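Local coordinates for MutT/nudix family protein (Deinococcus radiodurans, PDB 2W4E), which probably hydrolyses ADP-ribose in a magnesium-dependent reaction, its Nudix domain being the part of the protein present in this truncated chain, at residues Glu113-Leu118 with Gln134-Leu139; Ile33-Ala38 with Gly126-Thr131; Gly40-Glu45 with Ala51-Leu56; Pro70-Gln75 with Val81-Leu86. All coordinates share one frame; numbering follows the deposited sequence.

Contact 1 (Glu113-Leu118 with Gln134-Leu139); sequences EVYRML and QARGEL
A135 is the first residue of the helix 126-141 segment to meet Y115, and it does so lightly, its CB standing 4.0 Å from the tyrosine OH. One residue on, R136 supplies most of the contact. Its CG is anti to the backbone N (chi1 -173°) and the chain runs out extended, so the methylenes pass along the tyrosine in the opposite sense to the ring. CB and CG of R136 both come within 3.8 Å of Y115 CE2, and farther along NE lies 3.9 Å from Y115 CD2. The guanidinium therefore has this rim carbon over one face, but its plane is tilted 47° from the ring, which is not a flat stack. A turn later comes L139, which crosses the tyrosine at about a right angle. Its CD1 methyl sits 3.5 Å from Y115 OH and a little farther from CE1.

The polar ends look beyond the two segments: Y115 OH hydrogen-bonds to the carbonyl of L132, and R136 NH2 forms a salt bridge with E119, on the tyrosine's own helix.

The helix axes run 144° apart and stay 12.4 Å from each other at closest approach, a gap too wide for backbones to mesh. Y115 and the extended R136 together bridge it. The join is apolar at L139 and along the arginine methylenes, and ends with the guanidinium lying obliquely against the ring's rim; the buried hydroxyl is satisfied by a main-chain oxygen and the arginine charge is probably balanced by E119.

Contact 2 (Ile33-Ala38 with Gly126-Thr131); sequences ITEIVA and GPSSLT
S128 OG accepts the backbone N-H of I36 over 3.0 Å, the N-H...O angle being 167°. The same oxygen also hydrogen-bonds D125 OD2, just ahead of the helix, and it lies 3.5 Å from E35 CA, so one small side chain ties the kink between two strands to the first turn of helix 126-141. With alanine in place of S128, the buried I36 N-H would probably lose its acceptor and D125 OD2 this hydroxyl partner.

The isoleucine side chain points at the helix as well. Its CG1 lies between the backbone N and the carbonyl carbon (chi1 63°), the crowded position, and this carries the branch past S128, with CG1 3.5 Å from OG, and on to T131. There CD1 ends 3.5 Å from T131 CG2, tight for two carbons, the side chains crossing obliquely. T131 presents that methyl because its OG1 is held by P127 O at 2.9 Å, from the opposite face of the carbonyl plane to T131 N. E35 flanks the serine through CB, its carboxylate paired with R26.

L11 and L21 continue the core around I36. The chain passes here from strand 31-35 of the three-stranded antiparallel sheet to strand 37-40 of the mixed sheet, and the helix closes over the junction, an arrangement that belongs to the alpha/beta/alpha sandwich of the Nudix fold.

Contact 3 (Gly40-Glu45 with Ala51-Leu56); sequences GVEKGE and AARELL
R53 reaches from the helix to the loop and grips E45 side-on. NE donates to OE1 and NH2 to OE2, each bond 2.7 Å long, each on the syn lone pair. The two flat groups are nearly coplanar, 14° apart, which suits a two-pronged salt bridge. E45 OE2 takes a second donor as well: E42 N, 2.7 Å away, meets it from the anti side. The carboxylate thus pins the start of the type I turn from E42 to E45 as well as the arginine.

The other guanidinium contacts are looser. NH2 makes a weak hydrogen bond to G40 O at 3.3 Å, near the guanidinium plane, and NH1 an equally long, weak bond to E54 OE1, with E57 as a further partner in a salt bridge. E42 comes from above instead: its OE2 lies 3.4 Å over the centre of the guanidinium, the carboxylate stacked on it, so this attraction is by charge alone. A bend at chi3 (31°) turns the guanidinium edge toward E45 and leaves one face under E42. A glutamine in place of E45 removes the negative charge and would probably leave R53 NE or NH2 facing an amide NH2 instead of an acceptor.

E45, R53 and E54 hold the E and RE positions of the Nudix box, a loop-helix-loop whose first loop and helix meet here; in relatives the helix glutamates bind magnesium. V41 bonds through its backbone to R6, tying the loop to strand 6-14, while A51 and L55 seat helix 47-59 against that strand and against W66 of strand 65-68.

Contact 4 (Pro70-Gln75 with Val81-Leu86); sequences PGFYPQ and VVFYPL
F72 O accepts from F83 N at 2.8 Å, and F72 N returns the bond to F83 O at 2.9 Å. This makes a single antiparallel hydrogen-bonded pair, tying the loop 70-75 to the start of strand 82-93.

Their side chains meet again. F72 starts out away from the strand, but with CG tucked between its backbone N and carbonyl carbon (chi1 60°) the ring folds back over F83. F83 CB sits over the ring face, 3.9 Å from the F72 centroid in a CH-pi contact, and the F83 ring turns its edge to that face, offset, with the planes at 79°. P85 CG touches the rim of F72. P74 drops CG onto one face of the F83 ring, 3.7 Å from its centroid and nearly over the centre, while P74 CG also packs on V81 CG1. Y73 leans CE1 against V82 CG2 at 3.4 Å, and it packs on L29 of the second subunit.

Beyond the pair, a water takes the N-H of Q75 and donates to V81 O, 3.0 Å from each. At G71 a beta carbon would crowd Y84 CE1.

The join therefore combines a few polar bonds with many apolar contacts: two direct backbone bonds fix the alignment at F72 and F83, a water bridges Q75 to V81, and P74, P85 and the edge-to-face phenylalanines pack around them.

How the contacts relate
Helix 126-141 links three of the four contacts. Contacts 1 and 2 both use it, their centres about 12 Å apart, and L118 CD1 of the first meets S129 CB of the second at 3.7 Å. Contact 4 also packs against this helix, about 11 Å from contact 2, centre to centre, where P127 and L130 pack on F72 and F83; it reaches contact 1 through a probable hydrogen bond from Q134 NE2 to P70 O. Contacts 2 and 4 both touch the second subunit. Contact 3, the Nudix-box loop and helix and so the probable catalytic region, joins contact 2 where V37 packs on E54. It lies about 24 Å, centre to centre, from contact 1, across the middle of the chain.

Contact 1 (Glu113-Leu118 with Gln134-Leu139)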
loop_
_atom_site.group_PDB
_atom_site.type_symbol
_atom_site.label_atom_id
_atom_site.label_comp_id
_atom_site.label_asym_id
_atom_site.label_seq_id
_atom_site.Cartn_x
_atom_site.Cartn_y
_atom_site.Cartn_z
ATOM N N GLU A 113 16.364 2.770 9.385
ATOM C CA GLU A 113 16.787 2.827 8.008
ATOM C C GLU A 113 15.702 2.368 7.028
ATOM O O GLU A 113 15.463 3.019 6.028
ATOM C CB GLU A 113 18.056 1.984 7.831
ATOM C CG GLU A 113 18.552 1.941 6.408
ATOM C CD GLU A 113 18.842 3.332 5.791
ATOM O OE1 GLU A 113 18.847 4.380 6.488
ATOM O OE2 GLU A 113 19.071 3.362 4.578
ATOM N N VAL A 114 15.007 1.293 7.367
ATOM C CA VAL A 114 13.856 0.864 6.561
ATOM C C VAL A 114 12.780 1.968 6.424
ATOM O O VAL A 114 12.270 2.241 5.303
ATOM C CB VAL A 114 13.227 -0.440 7.108
ATOM C CG1 VAL A 114 12.056 -0.877 6.212
ATOM C CG2 VAL A 114 14.269 -1.523 7.095
ATOM N N TYR A 115 12.445 2.609 7.534
ATOM C CA TYR A 115 11.436 3.689 7.484
ATOM C C TYR A 115 11.965 4.974 6.826
ATOM O O TYR A 115 11.172 5.742 6.219
ATOM C CB TYR A 115 10.773 3.927 8.855
ATOM C CG TYR A 115 9.745 2.832 9.097
ATOM C CD1 TYR A 115 10.122 1.588 9.647
ATOM C CD2 TYR A 115 8.421 3.001 8.700
ATOM C CE1 TYR A 115 9.169 0.537 9.831
ATOM C CE2 TYR A 115 7.460 1.961 8.880
ATOM C CZ TYR A 115 7.848 0.743 9.437
ATOM O OH TYR A 115 6.911 -0.248 9.599
ATOM N N ARG A 116 13.290 5.189 6.897
ATOM C CA ARG A 116 13.868 6.299 6.141
ATOM C C ARG A 116 13.682 5.991 4.652
ATOM O O ARG A 116 13.200 6.841 3.901
ATOM C CB ARG A 116 15.335 6.535 6.479
ATOM C CG ARG A 116 15.875 7.766 5.768
ATOM C CD ARG A 116 17.411 7.681 5.588
ATOM N NE ARG A 116 17.794 6.556 4.739
ATOM C CZ ARG A 116 17.578 6.461 3.424
ATOM N NH1 ARG A 116 17.014 7.447 2.735
ATOM N NH2 ARG A 116 17.961 5.369 2.781
ATOM N N MET A 117 14.027 4.776 4.236
ATOM C CA MET A 117 13.777 4.335 2.863
ATOM C C MET A 117 12.304 4.523 2.451
ATOM O O MET A 117 12.024 5.089 1.406
ATOM C CB MET A 117 14.208 2.898 2.653
ATOM C CG MET A 117 15.719 2.691 2.725
ATOM S SD MET A 117 16.154 0.921 2.971
ATOM C CE MET A 117 15.845 0.314 1.327
ATOM N N LEU A 118 11.391 4.023 3.276
ATOM C CA LEU A 118 9.945 4.140 3.024
ATOM C C LEU A 118 9.518 5.613 2.742
ATOM O O LEU A 118 8.848 5.885 1.762
ATOM C CB LEU A 118 9.174 3.592 4.218
ATOM C CG LEU A 118 7.638 3.477 4.101
ATOM C CD1 LEU A 118 7.228 2.587 2.936
ATOM C CD2 LEU A 118 6.972 3.034 5.428
ATOM N N GLN A 134 1.300 0.205 7.562
ATOM C CA GLN A 134 0.293 -0.304 8.519
ATOM C C GLN A 134 0.929 -0.811 9.821
ATOM O O GLN A 134 0.297 -0.747 10.862
ATOM C CB GLN A 134 -0.518 -1.458 7.891
ATOM C CG GLN A 134 -1.477 -1.086 6.731
ATOM C CD GLN A 134 -2.019 -2.380 6.086
ATOM O OE1 GLN A 134 -1.440 -3.456 6.280
ATOM N NE2 GLN A 134 -3.073 -2.283 5.330
ATOM N N ALA A 135 2.171 -1.313 9.772
ATOM C CA ALA A 135 2.841 -1.824 10.981
ATOM C C ALA A 135 3.463 -0.721 11.868
ATOM O O ALA A 135 3.885 -0.979 12.992
ATOM C CB ALA A 135 3.949 -2.816 10.569
ATOM N N ARG A 136 3.543 0.493 11.337
ATOM C CA ARG A 136 4.385 1.553 11.945
ATOM C C ARG A 136 3.912 1.946 13.343
ATOM O O ARG A 136 4.731 2.103 14.243
ATOM C CB ARG A 136 4.432 2.785 11.021
ATOM C CG ARG A 136 5.412 3.858 11.468
ATOM C CD ARG A 136 5.427 5.033 10.463
ATOM N NE ARG A 136 6.634 5.815 10.733
ATOM C CZ ARG A 136 7.251 6.625 9.887
ATOM N NH1 ARG A 136 6.795 6.813 8.646
ATOM N NH2 ARG A 136 8.334 7.274 10.296
ATOM N N GLY A 137 2.594 2.077 13.519
ATOM C CA GLY A 137 2.008 2.442 14.838
ATOM C C GLY A 137 2.390 1.411 15.898
ATOM O O GLY A 137 2.928 1.762 16.974
ATOM N N GLU A 138 2.141 0.140 15.590
ATOM C CA GLU A 138 2.597 -0.985 16.452
ATOM C C GLU A 138 4.092 -0.942 16.822
ATOM O O GLU A 138 4.461 -1.115 17.985
ATOM C CB GLU A 138 2.241 -2.321 15.780
ATOM C CG GLU A 138 2.341 -3.533 16.650
ATOM C CD GLU A 138 1.306 -3.595 17.808
ATOM O OE1 GLU A 138 0.084 -3.417 17.602
ATOM O OE2 GLU A 138 1.734 -3.842 18.942
ATOM N N LEU A 139 4.971 -0.743 15.839
ATOM C CA LEU A 139 6.413 -0.765 16.152
ATOM C C LEU A 139 6.852 0.419 17.027
ATOM O O LEU A 139 7.790 0.321 17.848
ATOM C CB LEU A 139 7.220 -0.822 14.847
ATOM C CG LEU A 139 6.996 -2.127 14.023
ATOM C CD1 LEU A 139 7.562 -1.954 12.610
ATOM C CD2 LEU A 139 7.682 -3.275 14.736
#

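Contact 2 (Ile33-Ala38 with Gly126-Thr131)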
loop_
_atom_site.group_PDB
_atom_site.type_symbol
_atom_site.label_atom_id
_atom_site.label_comp_id
_atom_site.label_asym_id
_atom_site.label_seq_id
_atom_site.Cartn_x
_atom_site.Cartn_y
_atom_site.Cartn_z
ATOM N N ILE A 33 14.309 -6.383 -6.526
ATOM C CA ILE A 33 13.631 -5.308 -5.823
ATOM C C ILE A 33 13.483 -5.714 -4.354
ATOM O O ILE A 33 13.311 -6.898 -4.046
ATOM C CB ILE A 33 12.266 -4.922 -6.494
ATOM C CG1 ILE A 33 11.543 -3.824 -5.692
ATOM C CG2 ILE A 33 11.388 -6.168 -6.721
ATOM C CD1 ILE A 33 10.385 -3.102 -6.403
ATOM N N THR A 34 13.603 -4.724 -3.471
ATOM C CA THR A 34 13.499 -4.902 -2.023
ATOM C C THR A 34 12.029 -5.152 -1.642
ATOM O O THR A 34 11.126 -4.334 -1.974
ATOM C CB THR A 34 14.018 -3.637 -1.281
ATOM O OG1 THR A 34 15.373 -3.430 -1.659
ATOM C CG2 THR A 34 14.010 -3.858 0.220
ATOM N N GLU A 35 11.800 -6.281 -0.984
ATOM C CA GLU A 35 10.463 -6.704 -0.580
ATOM C C GLU A 35 10.482 -7.249 0.845
ATOM O O GLU A 35 11.545 -7.637 1.365
ATOM C CB GLU A 35 9.957 -7.811 -1.506
ATOM C CG GLU A 35 9.858 -7.386 -2.975
ATOM C CD GLU A 35 9.463 -8.532 -3.881
ATOM O OE1 GLU A 35 9.804 -9.700 -3.560
ATOM O OE2 GLU A 35 8.809 -8.271 -4.904
ATOM N N ILE A 36 9.316 -7.279 1.473
ATOM C CA ILE A 36 9.135 -8.140 2.681
ATOM C C ILE A 36 8.852 -9.595 2.237
ATOM O O ILE A 36 8.819 -9.876 1.034
ATOM C CB ILE A 36 8.045 -7.579 3.654
ATOM C CG1 ILE A 36 6.663 -7.540 2.992
ATOM C CG2 ILE A 36 8.455 -6.167 4.203
ATOM C CD1 ILE A 36 5.499 -7.262 4.050
ATOM N N VAL A 37 8.698 -10.523 3.189
ATOM C CA VAL A 37 8.429 -11.930 2.898
ATOM C C VAL A 37 7.016 -12.086 2.395
ATOM O O VAL A 37 6.121 -11.410 2.893
ATOM C CB VAL A 37 8.660 -12.806 4.185
ATOM C CG1 VAL A 37 8.234 -14.258 3.958
ATOM C CG2 VAL A 37 10.140 -12.748 4.588
ATOM N N ALA A 38 6.793 -12.965 1.415
ATOM C CA ALA A 38 5.436 -13.179 0.932
ATOM C C ALA A 38 5.324 -14.462 0.133
ATOM O O ALA A 38 6.317 -14.950 -0.408
ATOM C CB ALA A 38 4.988 -11.977 0.050
ATOM N N GLY A 126 4.769 -1.856 -3.902
ATOM C CA GLY A 126 3.543 -1.359 -3.236
ATOM C C GLY A 126 3.061 -2.198 -2.031
ATOM O O GLY A 126 2.850 -1.646 -0.948
ATOM N N PRO A 127 2.867 -3.511 -2.212
ATOM C CA PRO A 127 2.397 -4.360 -1.075
ATOM C C PRO A 127 3.337 -4.302 0.151
ATOM O O PRO A 127 2.860 -4.241 1.304
ATOM C CB PRO A 127 2.366 -5.769 -1.665
ATOM C CG PRO A 127 2.132 -5.564 -3.173
ATOM C CD PRO A 127 2.903 -4.266 -3.489
ATOM N N SER A 128 4.643 -4.296 -0.089
ATOM C CA SER A 128 5.609 -4.130 1.003
ATOM C C SER A 128 5.513 -2.782 1.627
ATOM O O SER A 128 5.560 -2.692 2.851
ATOM C CB SER A 128 7.075 -4.397 0.581
ATOM O OG SER A 128 7.203 -5.722 0.066
ATOM N N SER A 129 5.387 -1.726 0.813
ATOM C CA SER A 129 5.295 -0.363 1.407
ATOM C C SER A 129 4.031 -0.242 2.242
ATOM O O SER A 129 4.061 0.358 3.302
ATOM C CB SER A 129 5.259 0.774 0.349
ATOM O OG SER A 129 6.431 0.744 -0.420
ATOM N N LEU A 130 2.916 -0.779 1.750
ATOM C CA LEU A 130 1.655 -0.581 2.478
ATOM C C LEU A 130 1.761 -1.327 3.820
ATOM O O LEU A 130 1.294 -0.851 4.827
ATOM C CB LEU A 130 0.447 -1.105 1.673
ATOM C CG LEU A 130 -0.931 -1.056 2.346
ATOM C CD1 LEU A 130 -1.256 0.346 3.014
ATOM C CD2 LEU A 130 -2.000 -1.418 1.344
ATOM N N THR A 131 2.388 -2.502 3.821
ATOM C CA THR A 131 2.501 -3.281 5.074
ATOM C C THR A 131 3.338 -2.505 6.093
ATOM O O THR A 131 3.019 -2.481 7.297
ATOM C CB THR A 131 3.093 -4.664 4.778
ATOM O OG1 THR A 131 2.228 -5.330 3.863
ATOM C CG2 THR A 131 3.232 -5.547 6.076
#

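Contact 3 (Gly40-Glu45 with Ala51-Leu56)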
loop_
_atom_site.group_PDB
_atom_site.type_symbol
_atom_site.label_atom_id
_atom_site.label_comp_id
_atom_site.label_asym_id
_atom_site.label_seq_id
_atom_site.Cartn_x
_atom_site.Cartn_y
_atom_site.Cartn_z
ATOM N N GLY A 40 1.911 -17.326 -1.723
ATOM C CA GLY A 40 0.495 -17.714 -1.813
ATOM C C GLY A 40 0.106 -18.608 -0.657
ATOM O O GLY A 40 0.947 -19.339 -0.135
ATOM N N VAL A 41 -1.165 -18.547 -0.254
ATOM C CA VAL A 41 -1.696 -19.416 0.792
ATOM C C VAL A 41 -2.197 -20.691 0.102
ATOM O O VAL A 41 -2.974 -20.602 -0.846
ATOM C CB VAL A 41 -2.865 -18.731 1.545
ATOM C CG1 VAL A 41 -3.490 -19.644 2.598
ATOM C CG2 VAL A 41 -2.417 -17.394 2.177
ATOM N N GLU A 42 -1.738 -21.853 0.566
ATOM C CA GLU A 42 -2.125 -23.160 -0.017
ATOM C C GLU A 42 -3.576 -23.559 0.259
ATOM O O GLU A 42 -4.235 -22.968 1.120
ATOM C CB GLU A 42 -1.171 -24.267 0.448
ATOM C CG GLU A 42 0.056 -24.429 -0.442
ATOM C CD GLU A 42 1.303 -24.921 0.312
ATOM O OE1 GLU A 42 1.171 -25.721 1.266
ATOM O OE2 GLU A 42 2.430 -24.510 -0.058
ATOM N N LYS A 43 -4.050 -24.569 -0.487
ATOM C CA LYS A 43 -5.461 -25.039 -0.487
ATOM C C LYS A 43 -6.066 -25.203 0.893
ATOM O O LYS A 43 -7.086 -24.581 1.220
ATOM C CB LYS A 43 -5.601 -26.395 -1.228
ATOM C CG LYS A 43 -7.038 -26.996 -1.197
ATOM C CD LYS A 43 -7.074 -28.524 -0.982
ATOM C CE LYS A 43 -8.502 -29.081 -1.123
ATOM N NZ LYS A 43 -9.480 -28.407 -0.210
ATOM N N GLY A 44 -5.452 -26.079 1.682
ATOM C CA GLY A 44 -5.988 -26.419 2.979
ATOM C C GLY A 44 -5.228 -25.679 4.047
ATOM O O GLY A 44 -5.040 -26.209 5.150
ATOM N N GLU A 45 -4.795 -24.452 3.728
ATOM C CA GLU A 45 -3.935 -23.712 4.643
ATOM C C GLU A 45 -4.636 -22.564 5.318
ATOM O O GLU A 45 -5.287 -21.751 4.682
ATOM C CB GLU A 45 -2.695 -23.210 3.922
ATOM C CG GLU A 45 -1.435 -23.300 4.743
ATOM C CD GLU A 45 -0.228 -22.906 3.944
ATOM O OE1 GLU A 45 0.898 -23.313 4.314
ATOM O OE2 GLU A 45 -0.393 -22.185 2.932
ATOM N N ALA A 51 1.661 -18.194 6.867
ATOM C CA ALA A 51 2.628 -17.153 7.313
ATOM C C ALA A 51 3.916 -17.750 7.900
ATOM O O ALA A 51 4.998 -17.434 7.426
ATOM C CB ALA A 51 1.961 -16.128 8.270
ATOM N N ALA A 52 3.804 -18.672 8.860
ATOM C CA ALA A 52 4.981 -19.332 9.436
ATOM C C ALA A 52 5.789 -20.127 8.394
ATOM O O ALA A 52 7.027 -20.029 8.338
ATOM C CB ALA A 52 4.575 -20.207 10.605
ATOM N N ARG A 53 5.081 -20.856 7.530
ATOM C CA ARG A 53 5.705 -21.618 6.480
ATOM C C ARG A 53 6.575 -20.742 5.572
ATOM O O ARG A 53 7.744 -21.046 5.306
ATOM C CB ARG A 53 4.648 -22.387 5.630
ATOM C CG ARG A 53 5.355 -23.203 4.577
ATOM C CD ARG A 53 4.527 -23.898 3.497
ATOM N NE ARG A 53 3.310 -23.179 3.160
ATOM C CZ ARG A 53 3.240 -22.196 2.279
ATOM N NH1 ARG A 53 4.340 -21.790 1.635
ATOM N NH2 ARG A 53 2.072 -21.613 2.045
ATOM N N GLU A 54 5.998 -19.641 5.118
ATOM C CA GLU A 54 6.660 -18.701 4.245
ATOM C C GLU A 54 7.874 -18.058 4.902
ATOM O O GLU A 54 8.963 -17.910 4.266
ATOM C CB GLU A 54 5.642 -17.600 3.874
ATOM C CG GLU A 54 5.918 -16.915 2.540
ATOM C CD GLU A 54 6.088 -17.912 1.387
ATOM O OE1 GLU A 54 5.130 -18.623 1.026
ATOM O OE2 GLU A 54 7.189 -17.980 0.847
ATOM N N LEU A 55 7.685 -17.632 6.154
ATOM C CA LEU A 55 8.804 -17.065 6.929
ATOM C C LEU A 55 9.954 -18.080 7.054
ATOM O O LEU A 55 11.126 -17.760 6.832
ATOM C CB LEU A 55 8.324 -16.620 8.326
ATOM C CG LEU A 55 9.416 -15.935 9.183
ATOM C CD1 LEU A 55 9.913 -14.610 8.583
ATOM C CD2 LEU A 55 8.827 -15.660 10.559
ATOM N N LEU A 56 9.610 -19.318 7.373
ATOM C CA LEU A 56 10.615 -20.395 7.413
ATOM C C LEU A 56 11.311 -20.636 6.049
ATOM O O LEU A 56 12.541 -20.577 5.954
ATOM C CB LEU A 56 9.987 -21.670 7.944
ATOM C CG LEU A 56 10.918 -22.853 8.284
ATOM C CD1 LEU A 56 12.068 -22.441 9.235
ATOM C CD2 LEU A 56 10.084 -24.011 8.853
#

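Contact 4 (Pro70-Gln75 with Val81-Leu86)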
loop_
_atom_site.group_PDB
_atom_site.type_symbol
_atom_site.label_atom_id
_atom_site.label_comp_id
_atom_site.label_asym_id
_atom_site.label_seq_id
_atom_site.Cartn_x
_atom_site.Cartn_y
_atom_site.Cartn_z
ATOM N N PRO A 70 -4.458 -4.992 8.543
ATOM C CA PRO A 70 -5.625 -5.042 7.616
ATOM C C PRO A 70 -5.345 -5.641 6.217
ATOM O O PRO A 70 -4.496 -5.127 5.495
ATOM C CB PRO A 70 -6.042 -3.568 7.480
ATOM C CG PRO A 70 -5.591 -2.958 8.845
ATOM C CD PRO A 70 -4.308 -3.682 9.213
ATOM N N GLY A 71 -6.104 -6.661 5.823
ATOM C CA GLY A 71 -6.072 -7.192 4.449
ATOM C C GLY A 71 -6.390 -6.154 3.360
ATOM O O GLY A 71 -7.058 -5.149 3.640
ATOM N N PHE A 72 -5.883 -6.350 2.146
ATOM C CA PHE A 72 -6.146 -5.391 1.031
ATOM C C PHE A 72 -6.114 -6.086 -0.319
ATOM O O PHE A 72 -5.473 -7.118 -0.447
ATOM C CB PHE A 72 -5.159 -4.184 1.010
ATOM C CG PHE A 72 -3.683 -4.572 0.849
ATOM C CD1 PHE A 72 -3.064 -4.496 -0.406
ATOM C CD2 PHE A 72 -2.903 -4.935 1.960
ATOM C CE1 PHE A 72 -1.708 -4.845 -0.594
ATOM C CE2 PHE A 72 -1.489 -5.300 1.775
ATOM C CZ PHE A 72 -0.918 -5.212 0.510
ATOM N N TYR A 73 -6.774 -5.492 -1.313
ATOM C CA TYR A 73 -6.650 -5.910 -2.715
ATOM C C TYR A 73 -5.538 -5.099 -3.396
ATOM O O TYR A 73 -5.618 -3.866 -3.452
ATOM C CB TYR A 73 -7.951 -5.629 -3.489
ATOM C CG TYR A 73 -9.217 -6.229 -2.893
ATOM C CD1 TYR A 73 -9.560 -7.556 -3.131
ATOM C CD2 TYR A 73 -10.096 -5.443 -2.129
ATOM C CE1 TYR A 73 -10.739 -8.113 -2.607
ATOM C CE2 TYR A 73 -11.287 -5.997 -1.595
ATOM C CZ TYR A 73 -11.581 -7.332 -1.838
ATOM O OH TYR A 73 -12.744 -7.893 -1.334
ATOM N N PRO A 74 -4.510 -5.771 -3.912
ATOM C CA PRO A 74 -3.408 -5.045 -4.534
ATOM C C PRO A 74 -3.807 -4.400 -5.878
ATOM O O PRO A 74 -3.223 -3.388 -6.274
ATOM C CB PRO A 74 -2.355 -6.148 -4.743
ATOM C CG PRO A 74 -3.170 -7.376 -4.944
ATOM C CD PRO A 74 -4.254 -7.223 -3.903
ATOM N N GLN A 75 -4.789 -4.980 -6.564
ATOM C CA GLN A 75 -5.179 -4.502 -7.886
ATOM C C GLN A 75 -6.653 -4.833 -8.159
ATOM O O GLN A 75 -6.957 -5.688 -8.980
ATOM C CB GLN A 75 -4.271 -5.117 -8.943
ATOM C CG GLN A 75 -3.126 -4.206 -9.336
ATOM C CD GLN A 75 -2.320 -4.732 -10.517
ATOM O OE1 GLN A 75 -1.736 -5.818 -10.455
ATOM N NE2 GLN A 75 -2.294 -3.963 -11.601
ATOM N N VAL A 81 -7.679 -11.053 -6.075
ATOM C CA VAL A 81 -6.738 -11.566 -5.046
ATOM C C VAL A 81 -6.715 -10.632 -3.828
ATOM O O VAL A 81 -6.821 -9.396 -3.984
ATOM C CB VAL A 81 -5.313 -11.794 -5.592
ATOM C CG1 VAL A 81 -4.642 -10.483 -5.848
ATOM C CG2 VAL A 81 -4.433 -12.594 -4.564
ATOM N N VAL A 82 -6.657 -11.230 -2.627
ATOM C CA VAL A 82 -6.506 -10.486 -1.378
ATOM C C VAL A 82 -5.129 -10.800 -0.777
ATOM O O VAL A 82 -4.694 -11.970 -0.739
ATOM C CB VAL A 82 -7.626 -10.793 -0.359
ATOM C CG1 VAL A 82 -7.492 -9.962 0.917
ATOM C CG2 VAL A 82 -8.985 -10.550 -0.980
ATOM N N PHE A 83 -4.459 -9.738 -0.335
ATOM C CA PHE A 83 -3.176 -9.821 0.354
ATOM C C PHE A 83 -3.442 -9.586 1.826
ATOM O O PHE A 83 -4.071 -8.595 2.188
ATOM C CB PHE A 83 -2.229 -8.730 -0.215
ATOM C CG PHE A 83 -1.603 -9.105 -1.531
ATOM C CD1 PHE A 83 -1.972 -10.300 -2.180
ATOM C CD2 PHE A 83 -0.696 -8.248 -2.159
ATOM C CE1 PHE A 83 -1.410 -10.658 -3.378
ATOM C CE2 PHE A 83 -0.110 -8.587 -3.370
ATOM C CZ PHE A 83 -0.447 -9.764 -4.000
ATOM N N TYR A 84 -2.986 -10.517 2.667
ATOM C CA TYR A 84 -3.102 -10.401 4.107
ATOM C C TYR A 84 -1.764 -10.097 4.763
ATOM O O TYR A 84 -0.886 -10.968 4.820
ATOM C CB TYR A 84 -3.698 -11.690 4.716
ATOM C CG TYR A 84 -5.143 -11.864 4.351
ATOM C CD1 TYR A 84 -6.142 -11.199 5.054
ATOM C CD2 TYR A 84 -5.509 -12.690 3.284
ATOM C CE1 TYR A 84 -7.482 -11.346 4.710
ATOM C CE2 TYR A 84 -6.862 -12.848 2.933
ATOM C CZ TYR A 84 -7.819 -12.167 3.644
ATOM O OH TYR A 84 -9.126 -12.316 3.278
ATOM N N PRO A 85 -1.592 -8.866 5.264
ATOM C CA PRO A 85 -0.297 -8.552 5.880
ATOM C C PRO A 85 -0.226 -8.931 7.362
ATOM O O PRO A 85 -1.248 -8.836 8.070
ATOM C CB PRO A 85 -0.152 -7.039 5.670
ATOM C CG PRO A 85 -1.566 -6.513 5.612
ATOM C CD PRO A 85 -2.441 -7.682 5.091
ATOM N N LEU A 86 0.935 -9.438 7.808
ATOM C CA LEU A 86 1.188 -9.642 9.237
ATOM C C LEU A 86 2.539 -9.060 9.667
ATOM O O LEU A 86 3.554 -9.145 8.921
ATOM C CB LEU A 86 1.073 -11.126 9.669
ATOM C CG LEU A 86 -0.346 -11.758 9.544
ATOM C CD1 LEU A 86 -0.432 -12.510 8.269
ATOM C CD2 LEU A 86 -0.708 -12.691 10.734
HETATM O O HOH W 1 -6.616 -7.298 -6.151
#